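Local coordinates for protein putative RNase YutE (Bacillus subtilis subsp. subtilis str. 168, PDB 1YLM) that is probably an RNase and the toxic component of a putative type VII toxin-antitoxin system, probably neutralised by its cognate antitoxin YutD, at residues K11-F16 with K127-Y132; H18-F23 with A117-L122; E47-T52 with D70-L75; F60-P65 with E78-E83. All blocks are in the same frame, centred on the assembly; numbering follows the deposited sequence.

Interaction 1. Residues K11-F16 with K127-Y132; sequences KTLGFF and KRIRSY
Between these segments the apolar contact is made by CD1 of L13, which reaches across from helix 6-23 to helix 119-137, the carrier of 127-132. This methyl rests against the branch methyl CG2 of I129 at 3.8 Å and lies equally near CB of that residue, the two side chains crossing at a slant. The first torsion of I129 (chi1 -59°) puts CG2 anti to the backbone N, on the side where L13 arrives, while CG1 and CD1 lead off toward V80.

The second kind of contact is aliphatic-to-arginine. R130 runs past L13 in the opposite direction, extended from CG to NE, so that CD1 of L13 meets CG of R130 at 3.8 Å and also lies over one face of the guanidinium group. NH2 of R130 comes within 3.9 Å of L13 CB. No hydrogen bond joins the two segments; the polar end of R130 reaches beyond G14 to a salt bridge with E17, one turn after L13 on helix 6-23. The arginine is thus anchored to the helix it crosses.

The two segments run nearly antiparallel, at 157°, with axes 11.0 Å apart. P126 lies beside L13, helix 32-59 packs on T12, F15 and F16, and L104 of the second subunit packs on K11, T12 and F15.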
loop_
_atom_site.group_PDB
_atom_site.type_symbol
_atom_site.label_atom_id
_atom_site.label_comp_id
_atom_site.label_asym_id
_atom_site.label_seq_id
_atom_site.Cartn_x
_atom_site.Cartn_y
_atom_site.Cartn_z
ATOM N N LYS A 11 9.430 15.524 -8.923
ATOM C CA LYS A 11 8.901 15.024 -7.642
ATOM C C LYS A 11 8.873 13.565 -7.261
ATOM O O LYS A 11 9.464 13.191 -6.237
ATOM C CB LYS A 11 7.717 15.857 -7.114
ATOM C CG LYS A 11 8.099 17.360 -6.995
ATOM C CD LYS A 11 6.876 18.286 -6.805
ATOM C CE LYS A 11 7.148 19.765 -7.214
ATOM N NZ LYS A 11 5.858 20.572 -7.248
ATOM N N THR A 12 8.215 12.750 -8.067
ATOM C CA THR A 12 8.184 11.341 -7.707
ATOM C C THR A 12 9.519 10.623 -7.927
ATOM O O THR A 12 9.846 9.707 -7.172
ATOM C CB THR A 12 6.890 10.573 -8.158
ATOM O OG1 THR A 12 7.163 9.533 -9.096
ATOM C CG2 THR A 12 5.781 11.485 -8.561
ATOM N N LEU A 13 10.308 11.065 -8.914
ATOM C CA LEU A 13 11.669 10.535 -9.092
ATOM C C LEU A 13 12.581 10.828 -7.898
ATOM O O LEU A 13 13.351 9.973 -7.478
ATOM C CB LEU A 13 12.304 11.072 -10.391
ATOM C CG LEU A 13 11.737 10.587 -11.736
ATOM C CD1 LEU A 13 12.587 11.148 -12.880
ATOM C CD2 LEU A 13 11.681 9.091 -11.823
ATOM N N GLY A 14 12.498 12.042 -7.354
ATOM C CA GLY A 14 13.274 12.390 -6.154
ATOM C C GLY A 14 12.898 11.534 -4.956
ATOM O O GLY A 14 13.766 11.058 -4.222
ATOM N N PHE A 15 11.586 11.362 -4.753
ATOM C CA PHE A 15 11.056 10.521 -3.687
ATOM C C PHE A 15 11.567 9.090 -3.842
ATOM O O PHE A 15 12.062 8.487 -2.885
ATOM C CB PHE A 15 9.540 10.536 -3.787
ATOM C CG PHE A 15 8.835 9.805 -2.675
ATOM C CD1 PHE A 15 8.574 10.449 -1.455
ATOM C CD2 PHE A 15 8.378 8.499 -2.870
ATOM C CE1 PHE A 15 7.881 9.771 -0.428
ATOM C CE2 PHE A 15 7.690 7.820 -1.850
ATOM C CZ PHE A 15 7.451 8.459 -0.637
ATOM N N PHE A 16 11.400 8.547 -5.048
ATOM C CA PHE A 16 11.942 7.241 -5.434
ATOM C C PHE A 16 13.415 7.074 -5.049
ATOM O O PHE A 16 13.802 6.087 -4.410
ATOM C CB PHE A 16 11.752 7.062 -6.949
ATOM C CG PHE A 16 12.331 5.775 -7.505
ATOM C CD1 PHE A 16 11.554 4.615 -7.572
ATOM C CD2 PHE A 16 13.629 5.746 -8.007
ATOM C CE1 PHE A 16 12.078 3.420 -8.108
ATOM C CE2 PHE A 16 14.164 4.561 -8.541
ATOM C CZ PHE A 16 13.382 3.399 -8.593
ATOM N N LYS A 127 17.323 8.098 -14.108
ATOM C CA LYS A 127 18.208 8.599 -15.159
ATOM C C LYS A 127 17.567 8.470 -16.553
ATOM O O LYS A 127 17.592 9.421 -17.339
ATOM C CB LYS A 127 19.553 7.863 -15.137
ATOM C CG LYS A 127 20.288 7.916 -13.794
ATOM C CD LYS A 127 21.625 7.134 -13.854
ATOM C CE LYS A 127 22.489 7.593 -15.048
ATOM N NZ LYS A 127 23.974 7.384 -14.819
ATOM N N ARG A 128 17.016 7.299 -16.858
ATOM C CA ARG A 128 16.318 7.065 -18.130
ATOM C C ARG A 128 15.173 8.052 -18.322
ATOM O O ARG A 128 15.026 8.643 -19.398
ATOM C CB ARG A 128 15.737 5.642 -18.194
ATOM C CG ARG A 128 16.769 4.534 -18.104
ATOM C CD ARG A 128 17.565 4.324 -19.378
ATOM N NE ARG A 128 18.581 3.293 -19.136
ATOM C CZ ARG A 128 19.823 3.535 -18.719
ATOM N NH1 ARG A 128 20.250 4.783 -18.536
ATOM N NH2 ARG A 128 20.656 2.520 -18.499
ATOM N N ILE A 129 14.347 8.213 -17.290
ATOM C CA ILE A 129 13.226 9.149 -17.373
ATOM C C ILE A 129 13.697 10.591 -17.614
ATOM O O ILE A 129 13.151 11.293 -18.472
ATOM C CB ILE A 129 12.315 9.118 -16.124
ATOM C CG1 ILE A 129 11.715 7.710 -15.884
ATOM C CG2 ILE A 129 11.202 10.138 -16.272
ATOM C CD1 ILE A 129 10.871 7.133 -17.054
ATOM N N ARG A 130 14.681 11.031 -16.841
ATOM C CA ARG A 130 15.185 12.391 -16.979
ATOM C C ARG A 130 15.807 12.653 -18.336
ATOM O O ARG A 130 15.588 13.726 -18.878
ATOM C CB ARG A 130 16.184 12.733 -15.879
ATOM C CG ARG A 130 15.564 12.898 -14.520
ATOM C CD ARG A 130 16.672 13.149 -13.522
ATOM N NE ARG A 130 16.144 13.181 -12.178
ATOM C CZ ARG A 130 16.504 12.352 -11.209
ATOM N NH1 ARG A 130 17.457 11.440 -11.400
ATOM N NH2 ARG A 130 15.928 12.479 -10.029
ATOM N N SER A 131 16.580 11.699 -18.871
ATOM C CA SER A 131 17.183 11.846 -20.215
ATOM C C SER A 131 16.104 11.999 -21.269
ATOM O O SER A 131 16.211 12.834 -22.156
ATOM C CB SER A 131 18.072 10.649 -20.599
ATOM O OG SER A 131 19.090 10.425 -19.636
ATOM N N TYR A 132 15.061 11.189 -21.163
ATOM C CA TYR A 132 13.941 11.263 -22.083
ATOM C C TYR A 132 13.250 12.621 -22.004
ATOM O O TYR A 132 13.002 13.248 -23.031
ATOM C CB TYR A 132 12.942 10.136 -21.811
ATOM C CG TYR A 132 12.006 9.870 -22.968
ATOM C CD1 TYR A 132 12.325 8.927 -23.949
ATOM C CD2 TYR A 132 10.808 10.569 -23.085
ATOM C CE1 TYR A 132 11.453 8.682 -25.018
ATOM C CE2 TYR A 132 9.928 10.331 -24.139
ATOM C CZ TYR A 132 10.256 9.394 -25.101
ATOM O OH TYR A 132 9.374 9.197 -26.138
#

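Interaction 2. Residues H18-F23 with A117-L122; sequences HQLALF and AHQTAL
L20 and L122 make the close apolar part of this contact. CD2 of L20 presses on the backbone of L122, 3.7 Å from its carbonyl carbon C, and both methyls of L20 lie about 4.1 Å from L122 CB. The leucine reaches that far because its CG stands anti to the backbone N (chi1 -163°), carrying the fork toward helix 119-137.

One turn on, F23 meets the amide of Q119. OE1 of Q119 sits at the ring edge, near its plane, 3.4 Å from F23 CE2, and the amide is turned 76° against the ring. An oxygen beside the polarised edge C-H groups is probably mildly favourable. The other end of the same amide, NE2, is held by D24 just past the segment, which helps fix how the group is turned. Contact between L20 and Q119 is looser, 4.5 Å from CD1 to CG.

Toward solvent, A21 and T120 point away from the partner segment and lie exposed. H18 instead serves the dimer, its NE2 hydrogen-bonded to E32 of the second subunit. L38 of helix 32-59, I115 of helix 108-117 and L89 of helix 83-93 close in around F23 and L122, so the arrangement is part of the buried core of the all-helical HepT-like fold.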
loop_
_atom_site.group_PDB
_atom_site.type_symbol
_atom_site.label_atom_id
_atom_site.label_comp_id
_atom_site.label_asym_id
_atom_site.label_seq_id
_atom_site.Cartn_x
_atom_site.Cartn_y
_atom_site.Cartn_z
ATOM N N HIS A 18 15.215 8.728 -2.894
ATOM C CA HIS A 18 15.342 8.698 -1.435
ATOM C C HIS A 18 15.051 7.297 -0.882
ATOM O O HIS A 18 15.815 6.777 -0.059
ATOM C CB HIS A 18 14.454 9.756 -0.771
ATOM C CG HIS A 18 14.669 9.869 0.708
ATOM N ND1 HIS A 18 15.853 10.320 1.262
ATOM C CD2 HIS A 18 13.861 9.562 1.752
ATOM C CE1 HIS A 18 15.753 10.297 2.582
ATOM N NE2 HIS A 18 14.556 9.841 2.904
ATOM N N GLN A 19 13.964 6.669 -1.343
ATOM C CA GLN A 19 13.610 5.334 -0.824
ATOM C C GLN A 19 14.673 4.298 -1.225
ATOM O O GLN A 19 15.028 3.411 -0.419
ATOM C CB GLN A 19 12.231 4.863 -1.291
ATOM C CG GLN A 19 11.021 5.843 -1.161
ATOM C CD GLN A 19 11.045 6.745 0.070
ATOM O OE1 GLN A 19 11.004 7.971 -0.050
ATOM N NE2 GLN A 19 11.100 6.157 1.234
ATOM N N LEU A 20 15.177 4.401 -2.460
ATOM C CA LEU A 20 16.264 3.521 -2.907
ATOM C C LEU A 20 17.517 3.703 -2.042
ATOM O O LEU A 20 18.143 2.713 -1.644
ATOM C CB LEU A 20 16.589 3.735 -4.384
ATOM C CG LEU A 20 17.392 2.682 -5.151
ATOM C CD1 LEU A 20 16.788 1.300 -4.977
ATOM C CD2 LEU A 20 17.354 3.087 -6.617
ATOM N N ALA A 21 17.867 4.956 -1.747
ATOM C CA ALA A 21 18.998 5.269 -0.852
ATOM C C ALA A 21 18.815 4.605 0.516
ATOM O O ALA A 21 19.766 4.066 1.083
ATOM C CB ALA A 21 19.167 6.754 -0.697
ATOM N N LEU A 22 17.585 4.619 1.016
ATOM C CA LEU A 22 17.272 4.019 2.309
ATOM C C LEU A 22 17.421 2.508 2.225
ATOM O O LEU A 22 17.956 1.883 3.149
ATOM C CB LEU A 22 15.868 4.420 2.770
ATOM C CG LEU A 22 15.707 5.887 3.176
ATOM C CD1 LEU A 22 14.270 6.206 3.572
ATOM C CD2 LEU A 22 16.672 6.249 4.320
ATOM N N PHE A 23 17.000 1.929 1.099
ATOM C CA PHE A 23 17.176 0.494 0.871
ATOM C C PHE A 23 18.657 0.145 0.911
ATOM O O PHE A 23 19.051 -0.877 1.463
ATOM C CB PHE A 23 16.577 0.045 -0.469
ATOM C CG PHE A 23 16.864 -1.396 -0.793
ATOM C CD1 PHE A 23 16.166 -2.412 -0.148
ATOM C CD2 PHE A 23 17.863 -1.737 -1.703
ATOM C CE1 PHE A 23 16.441 -3.760 -0.423
ATOM C CE2 PHE A 23 18.144 -3.080 -1.990
ATOM C CZ PHE A 23 17.426 -4.091 -1.346
ATOM N N ALA A 117 18.430 -7.899 -6.424
ATOM C CA ALA A 117 18.703 -8.489 -7.735
ATOM C C ALA A 117 18.557 -7.479 -8.876
ATOM O O ALA A 117 19.199 -7.617 -9.911
ATOM C CB ALA A 117 17.791 -9.673 -7.971
ATOM N N HIS A 118 17.686 -6.489 -8.695
ATOM C CA HIS A 118 17.405 -5.512 -9.755
ATOM C C HIS A 118 17.799 -4.103 -9.354
ATOM O O HIS A 118 17.274 -3.134 -9.888
ATOM C CB HIS A 118 15.929 -5.606 -10.173
ATOM C CG HIS A 118 15.499 -7.007 -10.504
ATOM N ND1 HIS A 118 16.130 -7.766 -11.469
ATOM C CD2 HIS A 118 14.543 -7.803 -9.968
ATOM C CE1 HIS A 118 15.559 -8.958 -11.536
ATOM N NE2 HIS A 118 14.596 -9.009 -10.632
ATOM N N GLN A 119 18.753 -3.987 -8.430
ATOM C CA GLN A 119 19.093 -2.687 -7.876
ATOM C C GLN A 119 19.685 -1.742 -8.933
ATOM O O GLN A 119 19.353 -0.559 -8.954
ATOM C CB GLN A 119 20.011 -2.833 -6.656
ATOM C CG GLN A 119 20.165 -1.535 -5.865
ATOM C CD GLN A 119 20.848 -1.723 -4.534
ATOM O OE1 GLN A 119 20.867 -2.818 -3.985
ATOM N NE2 GLN A 119 21.408 -0.643 -4.000
ATOM N N THR A 120 20.523 -2.261 -9.832
ATOM C CA THR A 120 21.092 -1.421 -10.896
ATOM C C THR A 120 20.016 -0.822 -11.836
ATOM O O THR A 120 20.048 0.385 -12.120
ATOM C CB THR A 120 22.188 -2.162 -11.710
ATOM O OG1 THR A 120 23.273 -2.523 -10.835
ATOM C CG2 THR A 120 22.742 -1.261 -12.807
ATOM N N ALA A 121 19.084 -1.650 -12.310
ATOM C CA ALA A 121 17.953 -1.176 -13.126
ATOM C C ALA A 121 17.113 -0.161 -12.336
ATOM O O ALA A 121 16.675 0.865 -12.874
ATOM C CB ALA A 121 17.095 -2.324 -13.593
ATOM N N LEU A 122 16.913 -0.425 -11.048
ATOM C CA LEU A 122 16.208 0.548 -10.198
ATOM C C LEU A 122 16.919 1.906 -10.129
ATOM O O LEU A 122 16.301 2.947 -10.372
ATOM C CB LEU A 122 15.955 -0.029 -8.797
ATOM C CG LEU A 122 14.908 -1.150 -8.742
ATOM C CD1 LEU A 122 14.936 -1.856 -7.398
ATOM C CD2 LEU A 122 13.500 -0.604 -9.040
#

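Interaction 3. Residues E47-T52 with D70-L75; sequences ECILDT and DIMDIL
I49 opens the contact from helix 32-59. Its branch methyl CG2, anti to the backbone N, touches the selenium atom SE of M72, a selenomethionine, at 3.6 Å, and the two side chains cross at about a right angle. M72 gets there by folding: a bend at chi2 (-57°) brings SE to I49, and one at chi3 (-36°) leaves the methyl CE against V81, with L89 and I93 of helix 83-93 alongside.

L50 follows, and receives the CD1 methyl of I71 on both its side chain and its carbonyl. That methyl lies 3.9 Å from CD2 of L50 and 3.8 Å from the backbone O of L50, again with the side chains crossing at about a right angle.

Next along, D51 points away and bonds through OD2 to Y103 OH of the second subunit. T52 turns its hydroxyl back on its own helix: OG1 donates to C48 O at 2.9 Å, from the face opposite T52 N.

Helix 71-77 thus packs against the part of helix 32-59 that carries L50 and E47, neighbours of R96, the active-site arginine by similarity, which E47 holds in a salt bridge. R96-Y103 corresponds to the family's RX(4)HXY motif, with Q101 in the histidine place; through Y103 the second chain contributes here too.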
loop_
_atom_site.group_PDB
_atom_site.type_symbol
_atom_site.label_atom_id
_atom_site.label_comp_id
_atom_site.label_asym_id
_atom_site.label_seq_id
_atom_site.Cartn_x
_atom_site.Cartn_y
_atom_site.Cartn_z
ATOM N N GLU A 47 5.116 1.750 -6.955
ATOM C CA GLU A 47 4.126 2.805 -7.236
ATOM C C GLU A 47 4.742 3.985 -7.991
ATOM O O GLU A 47 4.121 4.508 -8.923
ATOM C CB GLU A 47 3.444 3.308 -5.960
ATOM C CG GLU A 47 2.445 2.351 -5.291
ATOM C CD GLU A 47 1.565 1.587 -6.277
ATOM O OE1 GLU A 47 0.539 2.118 -6.792
ATOM O OE2 GLU A 47 1.905 0.432 -6.520
ATOM N N CYS A 48 5.949 4.390 -7.588
ATOM C CA CYS A 48 6.680 5.454 -8.266
ATOM C C CYS A 48 6.950 5.085 -9.727
ATOM O O CYS A 48 6.805 5.935 -10.613
ATOM C CB CYS A 48 8.015 5.719 -7.585
ATOM S SG CYS A 48 7.928 6.619 -5.999
ATOM N N ILE A 49 7.343 3.834 -9.976
ATOM C CA ILE A 49 7.598 3.399 -11.359
ATOM C C ILE A 49 6.307 3.420 -12.171
ATOM O O ILE A 49 6.281 3.944 -13.293
ATOM C CB ILE A 49 8.247 2.012 -11.423
ATOM C CG1 ILE A 49 9.668 2.059 -10.831
ATOM C CG2 ILE A 49 8.248 1.479 -12.876
ATOM C CD1 ILE A 49 10.222 0.644 -10.501
ATOM N N LEU A 50 5.241 2.852 -11.613
ATOM C CA LEU A 50 3.962 2.778 -12.340
ATOM C C LEU A 50 3.369 4.156 -12.609
ATOM O O LEU A 50 2.875 4.418 -13.714
ATOM C CB LEU A 50 2.959 1.926 -11.569
ATOM C CG LEU A 50 3.336 0.442 -11.448
ATOM C CD1 LEU A 50 2.316 -0.302 -10.614
ATOM C CD2 LEU A 50 3.542 -0.236 -12.826
ATOM N N ASP A 51 3.419 5.020 -11.589
ATOM C CA ASP A 51 2.855 6.367 -11.679
ATOM C C ASP A 51 3.639 7.195 -12.690
ATOM O O ASP A 51 3.043 7.863 -13.551
ATOM C CB ASP A 51 2.851 7.051 -10.291
ATOM C CG ASP A 51 1.702 6.559 -9.390
ATOM O OD1 ASP A 51 0.748 5.949 -9.904
ATOM O OD2 ASP A 51 1.745 6.806 -8.171
ATOM N N THR A 52 4.965 7.117 -12.607
ATOM C CA THR A 52 5.844 7.793 -13.583
ATOM C C THR A 52 5.599 7.265 -15.001
ATOM O O THR A 52 5.442 8.051 -15.959
ATOM C CB THR A 52 7.338 7.676 -13.195
ATOM O OG1 THR A 52 7.548 8.357 -11.944
ATOM C CG2 THR A 52 8.222 8.339 -14.266
ATOM N N ASP A 70 1.210 -3.615 -18.277
ATOM C CA ASP A 70 1.584 -3.292 -19.665
ATOM C C ASP A 70 2.527 -2.085 -19.767
ATOM O O ASP A 70 3.221 -1.899 -20.779
ATOM C CB ASP A 70 0.321 -3.019 -20.484
ATOM C CG ASP A 70 -0.621 -4.202 -20.499
ATOM O OD1 ASP A 70 -0.189 -5.286 -20.956
ATOM O OD2 ASP A 70 -1.783 -4.053 -20.042
ATOM N N ILE A 71 2.551 -1.285 -18.711
ATOM C CA ILE A 71 3.326 -0.037 -18.674
ATOM C C ILE A 71 4.785 -0.180 -19.119
ATOM O O ILE A 71 5.263 0.603 -19.956
ATOM C CB ILE A 71 3.206 0.638 -17.275
ATOM C CG1 ILE A 71 1.765 1.103 -17.065
ATOM C CG2 ILE A 71 4.173 1.811 -17.140
ATOM C CD1 ILE A 71 1.402 1.494 -15.648
HETATM N N MSE A 72 5.490 -1.184 -18.592
HETATM C CA MSE A 72 6.929 -1.313 -18.862
HETATM C C MSE A 72 7.196 -1.655 -20.309
HETATM O O MSE A 72 8.134 -1.145 -20.911
HETATM C CB MSE A 72 7.590 -2.364 -17.962
HETATM C CG MSE A 72 7.602 -1.999 -16.488
HETATM SE SE MSE A 72 8.475 -0.265 -16.058
HETATM C CE MSE A 72 9.896 -0.331 -17.395
ATOM N N ASP A 73 6.362 -2.534 -20.848
ATOM C CA ASP A 73 6.448 -2.941 -22.241
ATOM C C ASP A 73 6.326 -1.738 -23.177
ATOM O O ASP A 73 7.038 -1.641 -24.164
ATOM C CB ASP A 73 5.372 -3.987 -22.543
ATOM C CG ASP A 73 5.674 -5.344 -21.891
ATOM O OD1 ASP A 73 6.863 -5.613 -21.593
ATOM O OD2 ASP A 73 4.715 -6.120 -21.669
ATOM N N ILE A 74 5.451 -0.809 -22.833
ATOM C CA ILE A 74 5.277 0.408 -23.641
ATOM C C ILE A 74 6.511 1.322 -23.545
ATOM O O ILE A 74 7.016 1.811 -24.567
ATOM C CB ILE A 74 3.955 1.134 -23.278
ATOM C CG1 ILE A 74 2.743 0.281 -23.708
ATOM C CG2 ILE A 74 3.926 2.542 -23.924
ATOM C CD1 ILE A 74 1.495 0.522 -22.864
ATOM N N LEU A 75 7.040 1.492 -22.332
ATOM C CA LEU A 75 8.285 2.254 -22.132
ATOM C C LEU A 75 9.468 1.636 -22.879
ATOM O O LEU A 75 10.340 2.350 -23.387
ATOM C CB LEU A 75 8.604 2.387 -20.633
ATOM C CG LEU A 75 7.574 3.194 -19.831
ATOM C CD1 LEU A 75 7.948 3.263 -18.334
ATOM C CD2 LEU A 75 7.410 4.608 -20.390
#

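Interaction 4. Residues F60-P65 with E78-E83; sequences FIMRDP and EKVVTE
E78 lies along M62, a selenomethionine, and gives the second segment its largest share of the contact. Its CG rests 3.7 Å from the selenium atom SE of M62 and as close to M62 CG, where one chain passes obliquely over the other. A bend at chi2 (-75°) turns the carboxylate aside, so the methylene part of the glutamate covers M62 while the acid end runs on toward the backbone of the first loop. There a water bridges the segments: it donates to OE2 of E78 at 2.6 Å and accepts from the backbone N of R63 at 2.9 Å.

K79, next, has positive phi and closes a Schellman motif at the end of helix 71-77. The turn lets V80 N probably bond back to L75 O, and from there V80 points its side chain toward M62. V80 takes the far end of M62, its CG2 standing 3.9 Å from the methyl CE. M62 spans from E78 to V80 because it is extended beyond CG, with chi2 and chi3 both near 180°. Further on, T82 is the N-cap of helix 83-93, and the chain has already left the contact.

M62 and V80 are packed between residues of three helices: I57 of 32-59, I74 of 71-77, and I129 and Y132 of 119-137. No direct hydrogen bond joins the two loops. The chemistry is therefore mostly apolar, one long flexible side chain laid over a glutamate stem and a valine, with a single water tying the acid to the main chain at the partly exposed end of the glutamate.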
loop_
_atom_site.group_PDB
_atom_site.type_symbol
_atom_site.label_atom_id
_atom_site.label_comp_id
_atom_site.label_asym_id
_atom_site.label_seq_id
_atom_site.Cartn_x
_atom_site.Cartn_y
_atom_site.Cartn_z
ATOM N N PHE A 60 3.156 11.855 -23.392
ATOM C CA PHE A 60 3.808 11.676 -24.697
ATOM C C PHE A 60 2.977 10.897 -25.710
ATOM O O PHE A 60 3.518 10.473 -26.710
ATOM C CB PHE A 60 5.182 11.019 -24.550
ATOM C CG PHE A 60 6.232 11.941 -23.972
ATOM C CD1 PHE A 60 6.671 11.765 -22.665
ATOM C CD2 PHE A 60 6.768 12.985 -24.739
ATOM C CE1 PHE A 60 7.632 12.600 -22.112
ATOM C CE2 PHE A 60 7.732 13.845 -24.202
ATOM C CZ PHE A 60 8.178 13.647 -22.887
ATOM N N ILE A 61 1.679 10.744 -25.451
ATOM C CA ILE A 61 0.748 10.038 -26.370
ATOM C C ILE A 61 1.317 8.696 -26.799
ATOM O O ILE A 61 1.384 8.379 -27.994
ATOM C CB ILE A 61 0.403 10.858 -27.665
ATOM C CG1 ILE A 61 0.411 12.352 -27.376
ATOM C CG2 ILE A 61 -0.950 10.386 -28.261
ATOM C CD1 ILE A 61 0.172 13.219 -28.617
HETATM N N MSE A 62 1.741 7.911 -25.814
HETATM C CA MSE A 62 2.198 6.556 -26.081
HETATM C C MSE A 62 0.985 5.635 -26.095
HETATM O O MSE A 62 -0.118 6.028 -25.690
HETATM C CB MSE A 62 3.201 6.112 -25.008
HETATM C CG MSE A 62 4.465 6.976 -24.922
HETATM SE SE MSE A 62 5.617 6.482 -23.579
HETATM C CE MSE A 62 6.932 7.626 -23.852
ATOM N N ARG A 63 1.190 4.397 -26.528
ATOM C CA ARG A 63 0.117 3.405 -26.506
ATOM C C ARG A 63 -0.488 3.327 -25.112
ATOM O O ARG A 63 0.226 3.382 -24.106
ATOM C CB ARG A 63 0.643 2.031 -26.938
ATOM C CG ARG A 63 -0.393 0.929 -26.881
ATOM C CD ARG A 63 0.102 -0.288 -27.625
ATOM N NE ARG A 63 -0.993 -1.226 -27.868
ATOM C CZ ARG A 63 -1.766 -1.231 -28.954
ATOM N NH1 ARG A 63 -1.575 -0.342 -29.929
ATOM N NH2 ARG A 63 -2.738 -2.135 -29.066
ATOM N N ASP A 64 -1.803 3.214 -25.048
ATOM C CA ASP A 64 -2.478 3.144 -23.763
ATOM C C ASP A 64 -2.345 1.737 -23.143
ATOM O O ASP A 64 -2.604 0.738 -23.815
ATOM C CB ASP A 64 -3.942 3.534 -23.940
ATOM C CG ASP A 64 -4.647 3.754 -22.630
ATOM O OD1 ASP A 64 -4.148 4.531 -21.789
ATOM O OD2 ASP A 64 -5.718 3.151 -22.441
ATOM N N PRO A 65 -1.905 1.657 -21.868
ATOM C CA PRO A 65 -1.786 0.368 -21.183
ATOM C C PRO A 65 -3.150 -0.204 -20.793
ATOM O O PRO A 65 -4.003 0.528 -20.272
ATOM C CB PRO A 65 -0.993 0.720 -19.915
ATOM C CG PRO A 65 -1.299 2.139 -19.658
ATOM C CD PRO A 65 -1.494 2.780 -21.004
ATOM N N GLU A 78 8.982 2.387 -26.620
ATOM C CA GLU A 78 9.260 3.805 -26.872
ATOM C C GLU A 78 10.709 4.173 -26.587
ATOM O O GLU A 78 11.103 5.348 -26.685
ATOM C CB GLU A 78 8.302 4.684 -26.061
ATOM C CG GLU A 78 6.871 4.622 -26.509
ATOM C CD GLU A 78 6.591 5.386 -27.814
ATOM O OE1 GLU A 78 7.448 6.180 -28.259
ATOM O OE2 GLU A 78 5.496 5.186 -28.382
ATOM N N LYS A 79 11.506 3.158 -26.247
ATOM C CA LYS A 79 12.934 3.311 -25.977
ATOM C C LYS A 79 13.228 4.274 -24.810
ATOM O O LYS A 79 14.243 4.986 -24.810
ATOM C CB LYS A 79 13.686 3.730 -27.249
ATOM C CG LYS A 79 14.107 2.566 -28.152
ATOM C CD LYS A 79 12.958 1.967 -28.929
ATOM C CE LYS A 79 13.462 0.834 -29.832
ATOM N NZ LYS A 79 12.419 -0.227 -30.035
ATOM N N VAL A 80 12.327 4.295 -23.830
ATOM C CA VAL A 80 12.576 5.004 -22.585
ATOM C C VAL A 80 13.607 4.230 -21.743
ATOM O O VAL A 80 14.538 4.825 -21.213
ATOM C CB VAL A 80 11.279 5.258 -21.783
ATOM C CG1 VAL A 80 11.581 6.064 -20.531
ATOM C CG2 VAL A 80 10.235 5.982 -22.639
ATOM N N VAL A 81 13.407 2.914 -21.616
ATOM C CA VAL A 81 14.350 2.038 -20.919
ATOM C C VAL A 81 14.767 0.908 -21.882
ATOM O O VAL A 81 14.074 0.673 -22.885
ATOM C CB VAL A 81 13.734 1.444 -19.614
ATOM C CG1 VAL A 81 13.354 2.549 -18.630
ATOM C CG2 VAL A 81 12.527 0.551 -19.932
ATOM N N THR A 82 15.867 0.206 -21.584
ATOM C CA THR A 82 16.247 -0.967 -22.387
ATOM C C THR A 82 15.267 -2.133 -22.170
ATOM O O THR A 82 14.547 -2.173 -21.168
ATOM C CB THR A 82 17.708 -1.452 -22.119
ATOM O OG1 THR A 82 17.795 -2.024 -20.810
ATOM C CG2 THR A 82 18.711 -0.315 -22.220
ATOM N N GLU A 83 15.235 -3.070 -23.119
ATOM C CA GLU A 83 14.467 -4.303 -22.974
ATOM C C GLU A 83 14.831 -5.034 -21.683
ATOM O O GLU A 83 13.944 -5.470 -20.956
ATOM C CB GLU A 83 14.659 -5.242 -24.177
ATOM C CG GLU A 83 13.675 -6.421 -24.179
ATOM C CD GLU A 83 13.633 -7.203 -25.494
ATOM O OE1 GLU A 83 14.226 -6.749 -26.508
ATOM O OE2 GLU A 83 12.981 -8.275 -25.515
HETATM O O HOH W 1 3.695 3.519 -27.645
#

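From the N terminus, helix 6-23 makes two contacts with helix 119-137: interaction 1 closes the longest loop, and interaction 2, further along the first helix and earlier on the last, closes a shorter one within it. Both enclose interactions 3 and 4, which cross each other, since 60-65 falls between the two segments of interaction 3 and 78-83 follows them. These two join helix 32-59, helix 71-77 and the loops around it, and L75 O probably accepts a hydrogen bond from V80 N. C48 packs on F15 and F16, I49 on L122, and Y132 on M62, so interactions 1 to 4 are linked by packing into one connected set, although interactions 2 and 4 do not touch.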